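Local coordinates for protein kynurenine formamidase (Bacillus anthracis, PDB 4CO9) that hydrolyses N-formyl-L-kynurenine to L-kynurenine and formate with two zinc ions per subunit, a step of tryptophan degradation, at residues C[88-100]-C[126-138]. Numbering follows the deposited sequence. Where two conformers were deposited one is given.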
ATOM      1  N   SER C  88      14.497  14.595  18.194  1.00 17.27           N
ATOM      2  CA  SER C  88      14.178  15.979  17.884  1.00 17.73           C
ATOM      3  C   SER C  88      15.314  16.905  18.288  1.00 18.46           C
ATOM      4  O   SER C  88      16.161  16.543  19.100  1.00 16.94           O
ATOM      5  CB  SER C  88      12.900  16.406  18.594  1.00 18.17           C
ATOM      6  OG  SER C  88      13.023  16.190  19.988  1.00 19.03           O
ATOM      7  N   ASN C  89      15.324  18.096  17.702  1.00 19.43           N
ATOM      8  CA  ASN C  89      16.293  19.127  18.042  1.00 21.84           C
ATOM      9  C   ASN C  89      17.740  18.714  17.814  1.00 22.92           C
ATOM     10  O   ASN C  89      18.631  19.118  18.564  1.00 23.87           O
ATOM     11  CB  ASN C  89      16.061  19.564  19.488  1.00 21.64           C
ATOM     12  CG  ASN C  89      14.768  20.321  19.662  1.00 22.16           C
ATOM     13  OD1 ASN C  89      14.361  21.092  18.804  1.00 24.48           O
ATOM     14  ND2 ASN C  89      14.096  20.072  20.763  1.00 23.43           N
ATOM     15  N   LEU C  90      17.970  17.936  16.757  1.00 24.17           N
ATOM     16  CA  LEU C  90      19.319  17.560  16.340  1.00 24.55           C
ATOM     17  C   LEU C  90      19.500  17.901  14.868  1.00 25.75           C
ATOM     18  O   LEU C  90      18.642  17.566  14.044  1.00 26.69           O
ATOM     19  CB  LEU C  90      19.561  16.071  16.573  1.00 24.79           C
ATOM     20  CG  LEU C  90      19.546  15.638  18.041  1.00 24.57           C
ATOM     21  CD1 LEU C  90      19.426  14.128  18.161  1.00 24.63           C
ATOM     22  CD2 LEU C  90      20.795  16.136  18.754  1.00 24.85           C
ATOM     23  N   GLU C  91      20.597  18.580  14.535  1.00 24.83           N
ATOM     24  CA  GLU C  91      20.866  18.964  13.151  1.00 25.60           C
ATOM     25  C   GLU C  91      21.134  17.741  12.288  1.00 23.99           C
ATOM     26  O   GLU C  91      20.789  17.724  11.105  1.00 23.36           O
ATOM     27  CB  GLU C  91      22.038  19.955  13.056  1.00 28.35           C
ATOM     28  CG  GLU C  91      21.726  21.303  13.686  1.00 32.06           C
ATOM     29  CD  GLU C  91      22.812  22.337  13.442  1.00 34.84           C
ATOM     30  OE1 GLU C  91      23.995  21.947  13.276  1.00 37.27           O
ATOM     31  OE2 GLU C  91      22.479  23.546  13.418  1.00 39.57           O
ATOM     32  N   SER C  92      21.754  16.720  12.868  1.00 22.30           N
ATOM     33  CA  SER C  92      21.942  15.454  12.161  1.00 22.63           C
ATOM     34  C   SER C  92      22.087  14.304  13.143  1.00 22.28           C
ATOM     35  O   SER C  92      22.470  14.503  14.299  1.00 20.97           O
ATOM     36  CB  SER C  92      23.158  15.507  11.228  1.00 23.12           C
ATOM     37  OG  SER C  92      24.370  15.463  11.958  1.00 22.75           O
ATOM     38  N   ILE C  93      21.770  13.104  12.671  1.00 20.72           N
ATOM     39  CA  ILE C  93      21.715  11.934  13.524  1.00 20.95           C
ATOM     40  C   ILE C  93      22.673  10.872  13.022  1.00 20.26           C
ATOM     41  O   ILE C  93      22.580  10.419  11.888  1.00 20.01           O
ATOM     42  CB  ILE C  93      20.273  11.366  13.615  1.00 21.01           C
ATOM     43  CG1 ILE C  93      19.327  12.405  14.222  1.00 21.80           C
ATOM     44  CG2 ILE C  93      20.231  10.093  14.446  1.00 21.07           C
ATOM     45  CD1 ILE C  93      18.356  13.017  13.239  1.00 22.34           C
ATOM     46  N   GLY C  94      23.605  10.468  13.877  1.00 20.29           N
ATOM     47  CA  GLY C  94      24.555   9.412  13.539  1.00 20.58           C
ATOM     48  C   GLY C  94      24.753   8.489  14.712  1.00 21.95           C
ATOM     49  O   GLY C  94      23.951   8.477  15.651  1.00 21.24           O
ATOM     50  N   LYS C  95      25.837   7.721  14.660  1.00 24.54           N
ATOM     51  CA  LYS C  95      26.177   6.765  15.712  1.00 27.17           C
ATOM     52  C   LYS C  95      26.156   7.422  17.083  1.00 27.96           C
ATOM     53  O   LYS C  95      25.565   6.890  18.018  1.00 27.50           O
ATOM     54  CB  LYS C  95      27.554   6.154  15.446  0.50 28.47           C
ATOM     55  CG  LYS C  95      28.102   5.286  16.569  0.50 29.73           C
ATOM     56  CD  LYS C  95      29.273   4.446  16.086  0.50 30.70           C
ATOM     57  CE  LYS C  95      30.044   3.798  17.228  0.50 31.73           C
ATOM     58  NZ  LYS C  95      29.180   3.021  18.156  0.50 31.96           N
ATOM     59  N   LYS C  96      26.785   8.588  17.191  1.00 29.27           N
ATOM     60  CA  LYS C  96      26.912   9.276  18.470  1.00 31.21           C
ATOM     61  C   LYS C  96      25.560   9.498  19.140  1.00 30.15           C
ATOM     62  O   LYS C  96      25.414   9.276  20.336  1.00 30.98           O
ATOM     63  CB  LYS C  96      27.633  10.617  18.300  1.00 34.22           C
ATOM     64  CG  LYS C  96      27.792  11.394  19.598  1.00 36.65           C
ATOM     65  CD  LYS C  96      28.683  12.612  19.434  1.00 39.29           C
ATOM     66  CE  LYS C  96      28.692  13.436  20.713  1.00 41.09           C
ATOM     67  NZ  LYS C  96      29.600  14.606  20.614  1.00 42.30           N
ATOM     68  N   GLU C  97      24.575   9.924  18.367  1.00 28.03           N
ATOM     69  CA  GLU C  97      23.256  10.243  18.904  1.00 28.60           C
ATOM     70  C   GLU C  97      22.432   9.001  19.236  1.00 28.27           C
ATOM     71  O   GLU C  97      21.562   9.061  20.105  1.00 31.25           O
ATOM     72  CB  GLU C  97      22.467  11.132  17.936  1.00 27.99           C
ATOM     73  CG  GLU C  97      23.002  12.550  17.818  1.00 27.86           C
ATOM     74  CD  GLU C  97      24.277  12.661  16.994  1.00 27.61           C
ATOM     75  OE1 GLU C  97      24.564  11.776  16.156  1.00 26.31           O
ATOM     76  OE2 GLU C  97      24.988  13.666  17.160  1.00 28.89           O
ATOM     77  N   LEU C  98      22.685   7.891  18.549  1.00 27.14           N
ATOM     78  CA  LEU C  98      21.908   6.668  18.758  1.00 27.29           C
ATOM     79  C   LEU C  98      22.494   5.755  19.839  1.00 28.72           C
ATOM     80  O   LEU C  98      21.810   4.843  20.315  1.00 29.13           O
ATOM     81  CB  LEU C  98      21.770   5.890  17.455  1.00 27.32           C
ATOM     82  CG  LEU C  98      20.989   6.585  16.333  1.00 26.97           C
ATOM     83  CD1 LEU C  98      20.705   5.576  15.238  1.00 27.30           C
ATOM     84  CD2 LEU C  98      19.687   7.207  16.827  1.00 27.45           C
ATOM     85  N   GLU C  99      23.741   6.003  20.239  1.00 28.80           N
ATOM     86  CA  GLU C  99      24.388   5.209  21.294  1.00 27.04           C
ATOM     87  C   GLU C  99      23.634   5.290  22.623  1.00 24.38           C
ATOM     88  O   GLU C  99      23.662   4.345  23.388  1.00 25.54           O
ATOM     89  CB  GLU C  99      25.845   5.651  21.492  1.00 28.47           C
ATOM     90  CG  GLU C  99      26.812   5.042  20.482  1.00 29.48           C
ATOM     91  CD  GLU C  99      28.246   5.541  20.629  1.00 30.75           C
ATOM     92  OE1 GLU C  99      28.481   6.594  21.272  1.00 28.31           O
ATOM     93  OE2 GLU C  99      29.146   4.861  20.099  1.00 32.02           O
ATOM     94  N   LYS C 100      22.952   6.400  22.891  1.00 23.01           N
ATOM     95  CA  LYS C 100      22.202   6.553  24.145  1.00 23.12           C
ATOM     96  C   LYS C 100      20.917   5.714  24.221  1.00 22.06           C
ATOM     97  O   LYS C 100      20.293   5.628  25.277  1.00 23.21           O
ATOM     98  CB  LYS C 100      21.856   8.021  24.433  1.00 24.15           C
ATOM     99  CG  LYS C 100      20.724   8.611  23.623  0.50 24.73           C
ATOM    100  CD  LYS C 100      20.272   9.956  24.179  0.50 25.30           C
ATOM    101  CE  LYS C 100      18.845  10.259  23.764  0.50 25.34           C
ATOM    102  NZ  LYS C 100      18.356  11.573  24.259  0.50 25.83           N
ATOM    103  N   ILE C 126      16.235  19.912   6.562  1.00 20.60           N
ATOM    104  CA  ILE C 126      15.840  18.838   7.479  1.00 20.37           C
ATOM    105  C   ILE C 126      17.057  18.280   8.200  1.00 19.47           C
ATOM    106  O   ILE C 126      18.183  18.481   7.760  1.00 17.79           O
ATOM    107  CB  ILE C 126      15.147  17.677   6.732  1.00 20.58           C
ATOM    108  CG1 ILE C 126      16.118  17.033   5.726  1.00 21.24           C
ATOM    109  CG2 ILE C 126      13.870  18.178   6.060  1.00 20.97           C
ATOM    110  CD1 ILE C 126      15.628  15.733   5.119  1.00 22.14           C
ATOM    111  N   PRO C 127      16.833  17.559   9.307  1.00 19.72           N
ATOM    112  CA  PRO C 127      17.927  16.805   9.891  1.00 19.62           C
ATOM    113  C   PRO C 127      18.205  15.596   9.030  1.00 19.55           C
ATOM    114  O   PRO C 127      17.276  14.889   8.664  1.00 21.40           O
ATOM    115  CB  PRO C 127      17.379  16.372  11.257  1.00 19.48           C
ATOM    116  CG  PRO C 127      16.165  17.200  11.479  1.00 20.06           C
ATOM    117  CD  PRO C 127      15.611  17.425  10.109  1.00 20.21           C
ATOM    118  N   HIS C 128      19.467  15.354   8.705  1.00 19.00           N
ATOM    119  CA  HIS C 128      19.823  14.196   7.895  1.00 18.28           C
ATOM    120  C   HIS C 128      20.454  13.129   8.783  1.00 17.57           C
ATOM    121  O   HIS C 128      20.768  13.392   9.938  1.00 17.32           O
ATOM    122  CB  HIS C 128      20.771  14.599   6.775  1.00 18.64           C
ATOM    123  CG  HIS C 128      22.045  15.218   7.257  1.00 19.38           C
ATOM    124  ND1 HIS C 128      22.141  16.551   7.591  1.00 19.63           N
ATOM    125  CD2 HIS C 128      23.273  14.687   7.458  1.00 19.78           C
ATOM    126  CE1 HIS C 128      23.382  16.819   7.963  1.00 19.85           C
ATOM    127  NE2 HIS C 128      24.084  15.703   7.902  1.00 20.36           N
ATOM    128  N   LEU C 129      20.631  11.941   8.225  1.00 16.70           N
ATOM    129  CA  LEU C 129      21.341  10.855   8.876  1.00 17.27           C
ATOM    130  C   LEU C 129      22.777  10.823   8.364  1.00 18.42           C
ATOM    131  O   LEU C 129      23.018  10.957   7.165  1.00 18.91           O
ATOM    132  CB  LEU C 129      20.674   9.516   8.565  1.00 16.86           C
ATOM    133  CG  LEU C 129      19.159   9.471   8.764  1.00 16.94           C
ATOM    134  CD1 LEU C 129      18.671   8.048   8.568  1.00 17.29           C
ATOM    135  CD2 LEU C 129      18.761   9.997  10.139  1.00 16.72           C
ATOM    136  N   ARG C 130      23.729  10.674   9.269  1.00 19.53           N
ATOM    137  CA  ARG C 130      25.130  10.600   8.878  1.00 20.54           C
ATOM    138  C   ARG C 130      25.477   9.171   8.503  1.00 20.81           C
ATOM    139  O   ARG C 130      24.903   8.229   9.041  1.00 22.15           O
ATOM    140  CB  ARG C 130      26.019  11.123  10.010  1.00 21.14           C
ATOM    141  CG  ARG C 130      25.727  12.570  10.379  1.00 20.98           C
ATOM    142  CD  ARG C 130      26.877  13.209  11.134  1.00 22.54           C
ATOM    143  NE  ARG C 130      27.162  12.503  12.381  1.00 23.03           N
ATOM    144  CZ  ARG C 130      26.474  12.653  13.509  1.00 23.40           C
ATOM    145  NH1 ARG C 130      25.442  13.484  13.582  1.00 23.24           N
ATOM    146  NH2 ARG C 130      26.824  11.953  14.583  1.00 25.13           N
ATOM    147  N   ALA C 131      26.441   9.009   7.600  1.00 21.72           N
ATOM    148  CA  ALA C 131      26.793   7.688   7.061  1.00 22.53           C
ATOM    149  C   ALA C 131      27.156   6.640   8.115  1.00 22.82           C
ATOM    150  O   ALA C 131      26.830   5.460   7.962  1.00 24.11           O
ATOM    151  CB  ALA C 131      27.929   7.808   6.055  1.00 22.81           C
ATOM    152  N   ASP C 132      27.811   7.061   9.188  1.00 23.59           N
ATOM    153  CA  ASP C 132      28.227   6.107  10.233  1.00 24.60           C
ATOM    154  C   ASP C 132      27.057   5.457  10.986  1.00 24.72           C
ATOM    155  O   ASP C 132      27.257   4.554  11.800  1.00 22.93           O
ATOM    156  CB  ASP C 132      29.233   6.748  11.206  1.00 25.55           C
ATOM    157  CG  ASP C 132      28.612   7.782  12.154  1.00 26.40           C
ATOM    158  OD1 ASP C 132      27.380   7.986  12.186  1.00 24.99           O
ATOM    159  OD2 ASP C 132      29.393   8.390  12.916  1.00 27.03           O
ATOM    160  N   ILE C 133      25.842   5.940  10.742  1.00 23.31           N
ATOM    161  CA  ILE C 133      24.660   5.316  11.302  1.00 23.23           C
ATOM    162  C   ILE C 133      24.466   3.891  10.757  1.00 22.58           C
ATOM    163  O   ILE C 133      23.946   3.027  11.458  1.00 23.15           O
ATOM    164  CB  ILE C 133      23.415   6.191  11.024  1.00 24.20           C
ATOM    165  CG1 ILE C 133      22.338   5.955  12.068  1.00 25.29           C
ATOM    166  CG2 ILE C 133      22.857   5.925   9.628  1.00 24.67           C
ATOM    167  CD1 ILE C 133      21.170   6.905  11.929  1.00 25.46           C
ATOM    168  N   ALA C 134      24.903   3.646   9.521  1.00 22.97           N
ATOM    169  CA  ALA C 134      24.592   2.399   8.822  1.00 22.65           C
ATOM    170  C   ALA C 134      25.299   1.144   9.353  1.00 23.59           C
ATOM    171  O   ALA C 134      24.633   0.147   9.637  1.00 23.18           O
ATOM    172  CB  ALA C 134      24.821   2.550   7.326  1.00 22.58           C
ATOM    173  N   PRO C 135      26.638   1.175   9.498  1.00 24.36           N
ATOM    174  CA  PRO C 135      27.281   0.020  10.153  1.00 24.16           C
ATOM    175  C   PRO C 135      26.780  -0.201  11.579  1.00 24.22           C
ATOM    176  O   PRO C 135      26.603  -1.341  12.000  1.00 24.34           O
ATOM    177  CB  PRO C 135      28.774   0.389  10.175  1.00 24.41           C
ATOM    178  CG  PRO C 135      28.926   1.563   9.267  1.00 24.72           C
ATOM    179  CD  PRO C 135      27.597   2.249   9.193  1.00 24.60           C
ATOM    180  N   PHE C 136      26.570   0.884  12.315  1.00 25.08           N
ATOM    181  CA  PHE C 136      26.055   0.823  13.684  1.00 26.77           C
ATOM    182  C   PHE C 136      24.718   0.090  13.762  1.00 26.83           C
ATOM    183  O   PHE C 136      24.562  -0.847  14.535  1.00 25.60           O
ATOM    184  CB  PHE C 136      25.884   2.239  14.240  1.00 28.53           C
ATOM    185  CG  PHE C 136      25.329   2.279  15.631  1.00 31.56           C
ATOM    186  CD1 PHE C 136      26.111   1.893  16.706  1.00 32.78           C
ATOM    187  CD2 PHE C 136      24.020   2.703  15.872  1.00 33.66           C
ATOM    188  CE1 PHE C 136      25.611   1.929  18.000  1.00 33.13           C
ATOM    189  CE2 PHE C 136      23.516   2.742  17.166  1.00 34.33           C
ATOM    190  CZ  PHE C 136      24.318   2.357  18.229  1.00 33.78           C
ATOM    191  N   LEU C 137      23.753   0.534  12.964  1.00 26.18           N
ATOM    192  CA  LEU C 137      22.422  -0.074  12.960  1.00 26.29           C
ATOM    193  C   LEU C 137      22.440  -1.505  12.437  1.00 24.59           C
ATOM    194  O   LEU C 137      21.784  -2.387  12.989  1.00 25.79           O
ATOM    195  CB  LEU C 137      21.455   0.766  12.114  1.00 27.19           C
ATOM    196  CG  LEU C 137      21.134   2.157  12.657  1.00 28.39           C
ATOM    197  CD1 LEU C 137      20.230   2.895  11.685  1.00 29.40           C
ATOM    198  CD2 LEU C 137      20.500   2.089  14.033  1.00 30.18           C
ATOM    199  N   SER C 138      23.182  -1.722  11.371  1.00 23.15           N
ATOM    200  CA  SER C 138      23.286  -3.033  10.754  1.00 24.50           C
ATOM    201  C   SER C 138      23.862  -4.070  11.700  1.00 24.63           C
ATOM    202  O   SER C 138      23.384  -5.207  11.765  1.00 23.21           O
ATOM    203  CB  SER C 138      24.157  -2.943   9.502  1.00 24.20           C
ATOM    204  OG  SER C 138      24.338  -4.209   8.892  1.00 26.13           O
TER
HETATM  205  O   HOH W   1      19.886  19.869   9.607  1.00 24.34           O
HETATM  206  O   HOH W   2      28.529   9.678  15.103  1.00 24.96           O
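The guanidinium of R130 lies with one face over the backbone of I93 and G94; G94 N sits 3.3 Å above its plane, toward the rim. Its edge meets S92 and E97. R130 NH1 gives S92 OG a hydrogen bond of 2.8 Å that stays in the guanidinium plane. R130 NH2 forms a salt bridge with E97 OE1, also 2.8 Å, on the syn lone pair of that oxygen. The E97 carboxylate meets this edge with its plane turned 81° from that of the guanidinium. E97 folds back at chi2 (75°), which brings OE1 to the edge of the R130 guanidinium and within reach of G94 N. OE1 thus accepts from G94 N as well as from R130 NH2. A water at the guanidinium edge joins R130 NH2, K96 N and D132 OD2.

One face of the H128 ring carries S92 CB, a CH-pi contact 3.6 Å from the ring centre. S92 and H128 share this side of a short parallel pairing. I93 N bonds to H128 O, and R130 N to I93 O. I93 and L129 pack together on the other side, and L129 also touches L111 of strand 108-112.

D132 OD1 takes the amide of K95, the first residue of helix 95-98, in a nearly straight bond (171°) from above the carboxylate plane. Beyond it, L98 CB touches F136 CE2 at 3.6 Å, and L98 CD1 reaches I133 and L137. The aliphatic part of K95 crosses F136 at about a right angle, and its NZ is held by E99.

The arrangement is a two-stranded parallel sheet, strands 92-93 and 128-129, each strand leading into a helix. It lies beside the central mixed sheet of this cyclase-family fold, where L137 touches L109. Its I126 end comes near the active site, the side chain about 9 Å from a zinc ion.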